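PDB 4CCL: ribosomal protein uL16 3-hydroxylase from Escherichia coli, which catalyses the iron- and 2-oxoglutarate-dependent hydroxylation of an arginine side chain in ribosomal protein uL16, a reaction that influences cell growth. Local coordinates for residues 124-129 against 184-189; 128-133 against 178-183; 141-146 against 163-168. One frame throughout, in Å; residues are numbered along the deposited sequence.

Contact 1: residues 124-129 against 184-189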
loop_
_atom_site.group_PDB
_atom_site.type_symbol
_atom_site.label_atom_id
_atom_site.label_comp_id
_atom_site.label_asym_id
_atom_site.label_seq_id
_atom_site.Cartn_x
_atom_site.Cartn_y
_atom_site.Cartn_z
ATOM N N PRO B 124 28.340 -17.076 11.515
ATOM C CA PRO B 124 27.355 -16.742 12.551
ATOM C C PRO B 124 26.270 -15.827 12.000
ATOM O O PRO B 124 26.590 -14.919 11.237
ATOM C CB PRO B 124 28.180 -15.990 13.609
ATOM C CG PRO B 124 29.593 -15.909 13.078
ATOM C CD PRO B 124 29.546 -16.241 11.618
ATOM N N HIS B 125 25.014 -16.049 12.380
ATOM C CA HIS B 125 23.925 -15.217 11.869
ATOM C C HIS B 125 22.659 -15.217 12.724
ATOM O O HIS B 125 22.453 -16.098 13.560
ATOM C CB HIS B 125 23.589 -15.591 10.421
ATOM C CG HIS B 125 23.089 -16.993 10.258
ATOM N ND1 HIS B 125 21.815 -17.280 9.820
ATOM C CD2 HIS B 125 23.692 -18.186 10.477
ATOM C CE1 HIS B 125 21.654 -18.591 9.774
ATOM N NE2 HIS B 125 22.776 -19.162 10.167
ATOM N N LEU B 126 21.813 -14.217 12.489
ATOM C CA LEU B 126 20.513 -14.106 13.137
ATOM C C LEU B 126 19.402 -14.395 12.134
ATOM O O LEU B 126 19.542 -14.110 10.944
ATOM C CB LEU B 126 20.326 -12.699 13.713
ATOM C CG LEU B 126 20.860 -12.457 15.124
ATOM C CD1 LEU B 126 20.616 -11.026 15.558
ATOM C CD2 LEU B 126 20.197 -13.414 16.082
ATOM N N ASP B 127 18.306 -14.971 12.615
ATOM C CA ASP B 127 17.109 -15.147 11.801
ATOM C C ASP B 127 15.953 -14.423 12.472
ATOM O O ASP B 127 15.987 -14.179 13.676
ATOM C CB ASP B 127 16.762 -16.631 11.639
ATOM C CG ASP B 127 17.681 -17.346 10.669
ATOM O OD1 ASP B 127 18.449 -16.664 9.959
ATOM O OD2 ASP B 127 17.625 -18.594 10.610
ATOM N N GLN B 128 14.940 -14.058 11.695
ATOM C CA GLN B 128 13.719 -13.502 12.270
ATOM C C GLN B 128 12.660 -14.577 12.476
ATOM O O GLN B 128 11.534 -14.286 12.880
ATOM C CB GLN B 128 13.166 -12.347 11.431
ATOM C CG GLN B 128 13.917 -11.035 11.612
ATOM C CD GLN B 128 14.072 -10.640 13.073
ATOM O OE1 GLN B 128 15.139 -10.189 13.491
ATOM N NE2 GLN B 128 13.007 -10.802 13.855
ATOM N N TYR B 129 13.025 -15.823 12.193
ATOM C CA TYR B 129 12.063 -16.915 12.250
ATOM C C TYR B 129 12.560 -18.124 13.040
ATOM O O TYR B 129 13.764 -18.312 13.225
ATOM C CB TYR B 129 11.693 -17.348 10.835
ATOM C CG TYR B 129 11.363 -16.194 9.916
ATOM C CD1 TYR B 129 10.101 -15.616 9.924
ATOM C CD2 TYR B 129 12.317 -15.679 9.045
ATOM C CE1 TYR B 129 9.797 -14.558 9.087
ATOM C CE2 TYR B 129 12.024 -14.625 8.208
ATOM C CZ TYR B 129 10.764 -14.067 8.232
ATOM O OH TYR B 129 10.472 -13.017 7.396
ATOM N N GLY B 184 15.940 -14.517 16.938
ATOM C CA GLY B 184 16.660 -13.594 17.793
ATOM C C GLY B 184 17.908 -14.180 18.428
ATOM O O GLY B 184 18.707 -13.454 19.025
ATOM N N PHE B 185 18.080 -15.493 18.307
ATOM C CA PHE B 185 19.244 -16.159 18.880
ATOM C C PHE B 185 20.327 -16.364 17.832
ATOM O O PHE B 185 20.121 -17.081 16.856
ATOM C CB PHE B 185 18.850 -17.506 19.495
ATOM C CG PHE B 185 18.032 -17.383 20.749
ATOM C CD1 PHE B 185 16.670 -17.149 20.680
ATOM C CD2 PHE B 185 18.626 -17.501 21.996
ATOM C CE1 PHE B 185 15.912 -17.034 21.828
ATOM C CE2 PHE B 185 17.872 -17.387 23.152
ATOM C CZ PHE B 185 16.513 -17.153 23.067
ATOM N N PRO B 186 21.491 -15.729 18.030
ATOM C CA PRO B 186 22.594 -15.894 17.083
ATOM C C PRO B 186 23.093 -17.326 17.089
ATOM O O PRO B 186 23.250 -17.927 18.154
ATOM C CB PRO B 186 23.670 -14.950 17.627
ATOM C CG PRO B 186 23.355 -14.815 19.070
ATOM C CD PRO B 186 21.859 -14.868 19.165
ATOM N N HIS B 187 23.327 -17.872 15.904
ATOM C CA HIS B 187 23.795 -19.240 15.793
ATOM C C HIS B 187 24.771 -19.400 14.640
ATOM O O HIS B 187 24.739 -18.647 13.667
ATOM C CB HIS B 187 22.617 -20.200 15.631
ATOM C CG HIS B 187 21.692 -19.833 14.516
ATOM N ND1 HIS B 187 20.640 -18.961 14.679
ATOM C CD2 HIS B 187 21.660 -20.222 13.218
ATOM C CE1 HIS B 187 19.997 -18.824 13.532
ATOM N NE2 HIS B 187 20.600 -19.580 12.629
ATOM N N GLU B 188 25.648 -20.384 14.770
ATOM C CA GLU B 188 26.621 -20.687 13.742
ATOM C C GLU B 188 26.868 -22.176 13.795
ATOM O O GLU B 188 26.857 -22.765 14.867
ATOM C CB GLU B 188 27.928 -19.949 14.021
ATOM C CG GLU B 188 29.049 -20.289 13.057
ATOM C CD GLU B 188 30.338 -19.563 13.377
ATOM O OE1 GLU B 188 30.536 -19.188 14.552
ATOM O OE2 GLU B 188 31.149 -19.364 12.450
ATOM N N GLY B 189 27.108 -22.794 12.650
ATOM C CA GLY B 189 27.489 -24.186 12.667
ATOM C C GLY B 189 28.341 -24.539 11.477
ATOM O O GLY B 189 28.240 -23.916 10.421
HETATM O O HOH W 1 18.101 -16.794 15.367
HETATM O O HOH W 2 19.419 -20.638 10.159
#

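Contact 2: residues 128-133 against 178-183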
loop_
_atom_site.group_PDB
_atom_site.type_symbol
_atom_site.label_atom_id
_atom_site.label_comp_id
_atom_site.label_asym_id
_atom_site.label_seq_id
_atom_site.Cartn_x
_atom_site.Cartn_y
_atom_site.Cartn_z
ATOM N N GLN B 128 14.940 -14.058 11.695
ATOM C CA GLN B 128 13.719 -13.502 12.270
ATOM C C GLN B 128 12.660 -14.577 12.476
ATOM O O GLN B 128 11.534 -14.286 12.880
ATOM C CB GLN B 128 13.166 -12.347 11.431
ATOM C CG GLN B 128 13.917 -11.035 11.612
ATOM C CD GLN B 128 14.072 -10.640 13.073
ATOM O OE1 GLN B 128 15.139 -10.189 13.491
ATOM N NE2 GLN B 128 13.007 -10.802 13.855
ATOM N N TYR B 129 13.025 -15.823 12.193
ATOM C CA TYR B 129 12.063 -16.915 12.250
ATOM C C TYR B 129 12.560 -18.124 13.040
ATOM O O TYR B 129 13.764 -18.312 13.225
ATOM C CB TYR B 129 11.693 -17.348 10.835
ATOM C CG TYR B 129 11.363 -16.194 9.916
ATOM C CD1 TYR B 129 10.101 -15.616 9.924
ATOM C CD2 TYR B 129 12.317 -15.679 9.045
ATOM C CE1 TYR B 129 9.797 -14.558 9.087
ATOM C CE2 TYR B 129 12.024 -14.625 8.208
ATOM C CZ TYR B 129 10.764 -14.067 8.232
ATOM O OH TYR B 129 10.472 -13.017 7.396
ATOM N N ASP B 130 11.613 -18.936 13.501
ATOM C CA ASP B 130 11.925 -20.191 14.165
ATOM C C ASP B 130 12.472 -21.169 13.137
ATOM O O ASP B 130 12.129 -21.097 11.958
ATOM C CB ASP B 130 10.669 -20.779 14.803
ATOM C CG ASP B 130 9.963 -19.798 15.716
ATOM O OD1 ASP B 130 9.175 -18.970 15.205
ATOM O OD2 ASP B 130 10.198 -19.851 16.942
ATOM N N VAL B 131 13.330 -22.080 13.582
ATOM C CA VAL B 131 13.865 -23.099 12.690
ATOM C C VAL B 131 14.169 -24.392 13.442
ATOM O O VAL B 131 14.568 -24.364 14.609
ATOM C CB VAL B 131 15.127 -22.591 11.938
ATOM C CG1 VAL B 131 16.292 -22.385 12.897
ATOM C CG2 VAL B 131 15.512 -23.542 10.807
ATOM N N PHE B 132 13.947 -25.525 12.783
ATOM C CA PHE B 132 14.413 -26.805 13.302
ATOM C C PHE B 132 15.539 -27.289 12.403
ATOM O O PHE B 132 15.339 -27.475 11.205
ATOM C CB PHE B 132 13.284 -27.837 13.321
ATOM C CG PHE B 132 12.250 -27.593 14.383
ATOM C CD1 PHE B 132 11.171 -26.760 14.138
ATOM C CD2 PHE B 132 12.348 -28.209 15.621
ATOM C CE1 PHE B 132 10.215 -26.538 15.109
ATOM C CE2 PHE B 132 11.394 -27.990 16.597
ATOM C CZ PHE B 132 10.326 -27.154 16.340
ATOM N N ILE B 133 16.726 -27.487 12.963
ATOM C CA ILE B 133 17.849 -27.932 12.148
ATOM C C ILE B 133 18.167 -29.400 12.413
ATOM O O ILE B 133 18.653 -29.765 13.482
ATOM C CB ILE B 133 19.098 -27.064 12.370
ATOM C CG1 ILE B 133 18.763 -25.591 12.121
ATOM C CG2 ILE B 133 20.223 -27.523 11.462
ATOM C CD1 ILE B 133 19.877 -24.627 12.488
ATOM N N ILE B 178 18.168 -32.800 16.419
ATOM C CA ILE B 178 17.506 -31.585 15.964
ATOM C C ILE B 178 17.852 -30.423 16.881
ATOM O O ILE B 178 17.847 -30.564 18.104
ATOM C CB ILE B 178 15.979 -31.749 15.953
ATOM C CG1 ILE B 178 15.589 -33.036 15.231
ATOM C CG2 ILE B 178 15.314 -30.547 15.296
ATOM C CD1 ILE B 178 14.135 -33.371 15.354
ATOM N N LEU B 179 18.163 -29.280 16.283
ATOM C CA LEU B 179 18.393 -28.061 17.040
ATOM C C LEU B 179 17.276 -27.059 16.756
ATOM O O LEU B 179 17.192 -26.512 15.657
ATOM C CB LEU B 179 19.750 -27.464 16.664
ATOM C CG LEU B 179 20.102 -26.081 17.213
ATOM C CD1 LEU B 179 20.129 -26.093 18.731
ATOM C CD2 LEU B 179 21.438 -25.612 16.657
ATOM N N TYR B 180 16.421 -26.819 17.748
ATOM C CA TYR B 180 15.379 -25.809 17.616
ATOM C C TYR B 180 15.885 -24.453 18.078
ATOM O O TYR B 180 16.318 -24.306 19.221
ATOM C CB TYR B 180 14.121 -26.163 18.412
ATOM C CG TYR B 180 13.199 -24.968 18.534
ATOM C CD1 TYR B 180 12.484 -24.512 17.435
ATOM C CD2 TYR B 180 13.075 -24.271 19.731
ATOM C CE1 TYR B 180 11.657 -23.410 17.526
ATOM C CE2 TYR B 180 12.249 -23.167 19.828
ATOM C CZ TYR B 180 11.544 -22.743 18.722
ATOM O OH TYR B 180 10.720 -21.649 18.807
ATOM N N ILE B 181 15.854 -23.483 17.170
ATOM C CA ILE B 181 16.217 -22.100 17.466
ATOM C C ILE B 181 15.058 -21.116 17.265
ATOM O O ILE B 181 14.545 -20.990 16.153
ATOM C CB ILE B 181 17.415 -21.644 16.618
ATOM C CG1 ILE B 181 18.507 -22.722 16.623
ATOM C CG2 ILE B 181 17.947 -20.319 17.138
ATOM C CD1 ILE B 181 19.663 -22.439 15.689
ATOM N N PRO B 182 14.632 -20.427 18.338
ATOM C CA PRO B 182 13.660 -19.337 18.192
ATOM C C PRO B 182 14.328 -18.133 17.537
ATOM O O PRO B 182 15.555 -18.046 17.560
ATOM C CB PRO B 182 13.288 -18.993 19.642
ATOM C CG PRO B 182 13.862 -20.092 20.487
ATOM C CD PRO B 182 15.038 -20.612 19.738
ATOM N N PRO B 183 13.538 -17.210 16.965
ATOM C CA PRO B 183 14.120 -16.016 16.341
ATOM C C PRO B 183 14.825 -15.112 17.347
ATOM O O PRO B 183 14.357 -14.964 18.474
ATOM C CB PRO B 183 12.900 -15.296 15.759
ATOM C CG PRO B 183 11.743 -15.808 16.541
ATOM C CD PRO B 183 12.073 -17.238 16.830
HETATM O O HOH W 3 16.228 -18.730 14.532
#

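Contact 3: residues 141-146 against 163-168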
loop_
_atom_site.group_PDB
_atom_site.type_symbol
_atom_site.label_atom_id
_atom_site.label_comp_id
_atom_site.label_asym_id
_atom_site.label_seq_id
_atom_site.Cartn_x
_atom_site.Cartn_y
_atom_site.Cartn_z
ATOM N N ARG B 141 29.431 -29.070 14.190
ATOM C CA ARG B 141 29.444 -28.355 15.448
ATOM C C ARG B 141 28.474 -27.194 15.323
ATOM O O ARG B 141 28.611 -26.357 14.427
ATOM C CB ARG B 141 30.845 -27.840 15.763
ATOM C CG ARG B 141 30.945 -27.065 17.065
ATOM C CD ARG B 141 32.349 -26.524 17.248
ATOM N NE ARG B 141 32.504 -25.773 18.489
ATOM C CZ ARG B 141 33.617 -25.132 18.831
ATOM N NH1 ARG B 141 34.665 -25.153 18.021
ATOM N NH2 ARG B 141 33.680 -24.470 19.978
ATOM N N TRP B 142 27.483 -27.173 16.206
ATOM C CA TRP B 142 26.511 -26.095 16.279
ATOM C C TRP B 142 26.654 -25.307 17.573
ATOM O O TRP B 142 26.829 -25.873 18.662
ATOM C CB TRP B 142 25.082 -26.624 16.131
ATOM C CG TRP B 142 24.651 -26.735 14.707
ATOM C CD1 TRP B 142 24.578 -27.868 13.961
ATOM C CD2 TRP B 142 24.251 -25.647 13.851
ATOM N NE1 TRP B 142 24.147 -27.563 12.691
ATOM C CE2 TRP B 142 23.945 -26.236 12.597
ATOM C CE3 TRP B 142 24.124 -24.277 14.021
ATOM C CZ2 TRP B 142 23.513 -25.448 11.523
ATOM C CZ3 TRP B 142 23.697 -23.513 12.948
ATOM C CH2 TRP B 142 23.397 -24.105 11.713
ATOM N N ARG B 143 26.578 -23.990 17.423
ATOM C CA ARG B 143 26.718 -23.049 18.516
ATOM C C ARG B 143 25.577 -22.040 18.478
ATOM O O ARG B 143 25.240 -21.509 17.420
ATOM C CB ARG B 143 28.068 -22.332 18.436
ATOM C CG ARG B 143 29.271 -23.263 18.553
ATOM C CD ARG B 143 30.593 -22.524 18.394
ATOM N NE ARG B 143 30.824 -21.571 19.476
ATOM C CZ ARG B 143 30.697 -20.254 19.354
ATOM N NH1 ARG B 143 30.346 -19.725 18.190
ATOM N NH2 ARG B 143 30.925 -19.466 20.395
ATOM N N VAL B 144 24.967 -21.800 19.634
ATOM C CA VAL B 144 23.915 -20.803 19.757
ATOM C C VAL B 144 24.226 -19.885 20.932
ATOM O O VAL B 144 24.521 -20.355 22.033
ATOM C CB VAL B 144 22.537 -21.451 19.992
ATOM C CG1 VAL B 144 21.439 -20.403 19.868
ATOM C CG2 VAL B 144 22.301 -22.588 19.010
ATOM N N GLY B 145 24.161 -18.578 20.697
ATOM C CA GLY B 145 24.411 -17.613 21.748
ATOM C C GLY B 145 23.128 -17.106 22.373
ATOM O O GLY B 145 22.034 -17.377 21.876
ATOM N N GLU B 146 23.263 -16.365 23.467
ATOM C CA GLU B 146 22.112 -15.770 24.124
ATOM C C GLU B 146 21.509 -14.717 23.199
ATOM O O GLU B 146 22.189 -14.197 22.313
ATOM C CB GLU B 146 22.524 -15.154 25.466
ATOM C CG GLU B 146 21.369 -14.680 26.333
ATOM C CD GLU B 146 20.314 -15.751 26.540
ATOM O OE1 GLU B 146 20.486 -16.594 27.446
ATOM O OE2 GLU B 146 19.308 -15.744 25.802
ATOM N N ASP B 163 28.806 -10.516 14.895
ATOM C CA ASP B 163 30.108 -10.694 15.520
ATOM C C ASP B 163 30.097 -12.012 16.287
ATOM O O ASP B 163 29.030 -12.485 16.682
ATOM C CB ASP B 163 30.418 -9.518 16.453
ATOM C CG ASP B 163 30.404 -8.183 15.732
ATOM O OD1 ASP B 163 30.506 -8.175 14.486
ATOM O OD2 ASP B 163 30.284 -7.141 16.410
ATOM N N PRO B 164 31.279 -12.624 16.486
ATOM C CA PRO B 164 31.333 -13.885 17.234
ATOM C C PRO B 164 30.734 -13.734 18.627
ATOM O O PRO B 164 30.848 -12.673 19.240
ATOM C CB PRO B 164 32.837 -14.182 17.325
ATOM C CG PRO B 164 33.516 -12.882 17.030
ATOM C CD PRO B 164 32.616 -12.191 16.051
ATOM N N PHE B 165 30.094 -14.791 19.112
ATOM C CA PHE B 165 29.322 -14.716 20.342
ATOM C C PHE B 165 29.733 -15.793 21.335
ATOM O O PHE B 165 30.314 -16.812 20.962
ATOM C CB PHE B 165 27.830 -14.845 20.023
ATOM C CG PHE B 165 27.496 -16.032 19.162
ATOM C CD1 PHE B 165 27.245 -17.271 19.730
ATOM C CD2 PHE B 165 27.436 -15.910 17.783
ATOM C CE1 PHE B 165 26.941 -18.363 18.942
ATOM C CE2 PHE B 165 27.133 -17.001 16.989
ATOM C CZ PHE B 165 26.885 -18.228 17.570
ATOM N N GLU B 166 29.424 -15.555 22.605
ATOM C CA GLU B 166 29.611 -16.554 23.643
ATOM C C GLU B 166 28.438 -17.520 23.592
ATOM O O GLU B 166 27.282 -17.117 23.732
ATOM C CB GLU B 166 29.690 -15.881 25.011
ATOM C CG GLU B 166 29.635 -16.834 26.186
ATOM C CD GLU B 166 29.848 -16.122 27.506
ATOM O OE1 GLU B 166 30.451 -15.028 27.499
ATOM O OE2 GLU B 166 29.408 -16.652 28.549
ATOM N N ALA B 167 28.736 -18.798 23.384
ATOM C CA ALA B 167 27.697 -19.794 23.148
ATOM C C ALA B 167 27.013 -20.278 24.423
ATOM O O ALA B 167 27.680 -20.659 25.386
ATOM C CB ALA B 167 28.269 -20.977 22.376
ATOM N N ILE B 168 25.683 -20.244 24.430
ATOM C CA ILE B 168 24.921 -20.921 25.471
ATOM C C ILE B 168 24.669 -22.368 25.058
ATOM O O ILE B 168 24.244 -23.191 25.866
ATOM C CB ILE B 168 23.581 -20.217 25.777
ATOM C CG1 ILE B 168 22.615 -20.343 24.598
ATOM C CG2 ILE B 168 23.819 -18.761 26.137
ATOM C CD1 ILE B 168 21.262 -19.709 24.852
#

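Contact 1: residues 124-129 against 184-189
His125 and His187 bring their imidazoles together edge to face: the edge of His187 turns toward the face of His125, the ring centroids are 4.2 Å apart and the planes are inclined at 65°. In both residues CG stands between the backbone N and the carbonyl carbon (chi1 63° and 53°), and His187 NE2 then meets CE1 of the His125 ring. The carboxylate of Asp127 approaches the edge of the His187 ring at about a right angle.

These three side chains bind the catalytic iron of the enzyme, as the His-X-Asp...His facial triad of 2-oxoglutarate oxygenases. In this model a water bridges two of them: it donates to Asp127 OD2 at 2.8 Å and is also hydrogen-bonded to His187 NE2 (2.9 Å). On the other ring nitrogen, His187 ND1 donates to Phe185 O at 2.9 Å, with the acceptor in the ring plane; this bond limits the ring's rotation, leaving NE2 on the side of His125 and Asp127. His125 ND1 has a weak bond to Asp127 OD1.

The backbone forms one antiparallel hydrogen-bonded pair, with His125 N to His187 O at 2.9 Å and His187 N to His125 O at 3.1 Å. Further along, Gly184 N reaches Asp127 O at 3.3 Å.

Apolar contact comes from Leu126 CD2, 3.8 Å from Pro186 CD, while the extended Glu188 lies alongside Pro124.

Strand 187-191 is an outer strand of a three-stranded sheet. Its neighbour, strand 140-145, gives backbone N-H bonds to the carbonyls of Pro186 and Glu188 and sets Trp142 against His187.

Contact 2: residues 128-133 against 178-183
Phe132 and Tyr180 are paired neighbours on one face of the sheet, at a non-hydrogen-bonded position, their rings meeting obliquely with centroids 4.9 Å apart and planes at 39°. Tyr180 CD1 lies over one face of Phe132, 3.6 Å above its plane and shifted toward the rim, while Ile178 CG2 meets the edge of the same ring. Tyr180 keeps CG anti to the backbone N (chi1 166°) and runs side by side with Asp130, pointing the same way. Ring and carboxylate are nearly parallel, 9° apart, and Tyr180 OH donates to Asp130 OD2 at 2.6 Å, reaching it from the anti side and somewhat out of the carboxylate plane. Pro183 CD packs against that same OD2.

On the other face, the side chains of these two strands are aliphatic. Val131 and Ile181 lie alongside each other, CG1 of Val131 being 4.0 Å from CB of Ile181, and Ile133 CD1 reaches diagonally to Ile181 CD1 at 3.9 Å. Val131 with Ile181 and Ile133 with Leu179 are antiparallel hydrogen-bonded pairs; Ile181 N to Val131 O, at 3.0 Å, is one of their four bonds.

Buried polar groups have further partners: Asp130 OD1 forms a salt bridge with Arg107, and Tyr180 OH is also bonded to Gln18 N. Strands 131-135 and 178-181 are neighbours in the larger antiparallel sheet of this cupin-type JmjC fold, between strands 195-202 and 22-24. Phe12 of helix 9-15 meets the aromatic pair, and Trp142 of strand 140-145 packs on Ile133 and Leu179.

Contact 3: residues 141-146 against 163-168
Arg143 NH2 donates to Phe165 O at 2.8 Å, with the oxygen close to the guanidinium plane and an angle of 151° at the hydrogen. The donor lies nearly on the line of the C=O bond. The arginine chain turns at its third torsion (chi3 65°), which carries NE out of the extended line, and the two side chains then slide past each other in opposite directions. NH1 comes over one face of the Phe165 ring, 3.7 Å from CE1, with guanidinium and ring planes only 20° apart. Ala167 CB lies close to NH2 as well, 3.6 Å away.

Phe165 points at the strand and brings CE1 and CD1 up to the backbone of Val144 and Gly145, CE1 being 3.3 Å from Gly145 N. Beyond it, Ile168 N gives a weak bond to Val144 O, bent at the hydrogen, and Ile168 CG2 packs 3.9 Å from Glu146 CB. The carboxylate of Glu146 turns to Arg20, with which it forms a salt bridge.

A leucine in place of Arg143 would probably leave the Phe165 carbonyl without its side-chain donor and the ring without the flat group over its face.

Asp170 and Glu188 form long, weak ion pairs with Arg143, and their charges probably help to orient the guanidinium. The touching parts, 143-146 and 165-168, run nearly perpendicular. The chemistry implies that between them an arginine-carbonyl bond and the packing of Phe165 complement one weak backbone bond, with regular pairing taken up just beyond, where Val144 bonds to Ile169 and Trp142 to Glu171.

From the N terminus, the chain lays down 124-129 first, then 128-133, which shares Gln128 and Tyr129 with it, and then 141-146. The return follows in reverse order: 163-168 closes contact 3, 178-183 closes contact 2 and 184-189 closes contact 1. The three loops are therefore concentric, with contact 3 innermost, and none cross. Contact 2 belongs to the larger sheet, whereas contacts 1 and 3 reach the smaller one through its adjacent strands 187-191 and 140-145. Side chains join the two sheets: Ile181 CD1 touches the His187 ring, and Leu179 CD2 packs on Val144 CG2.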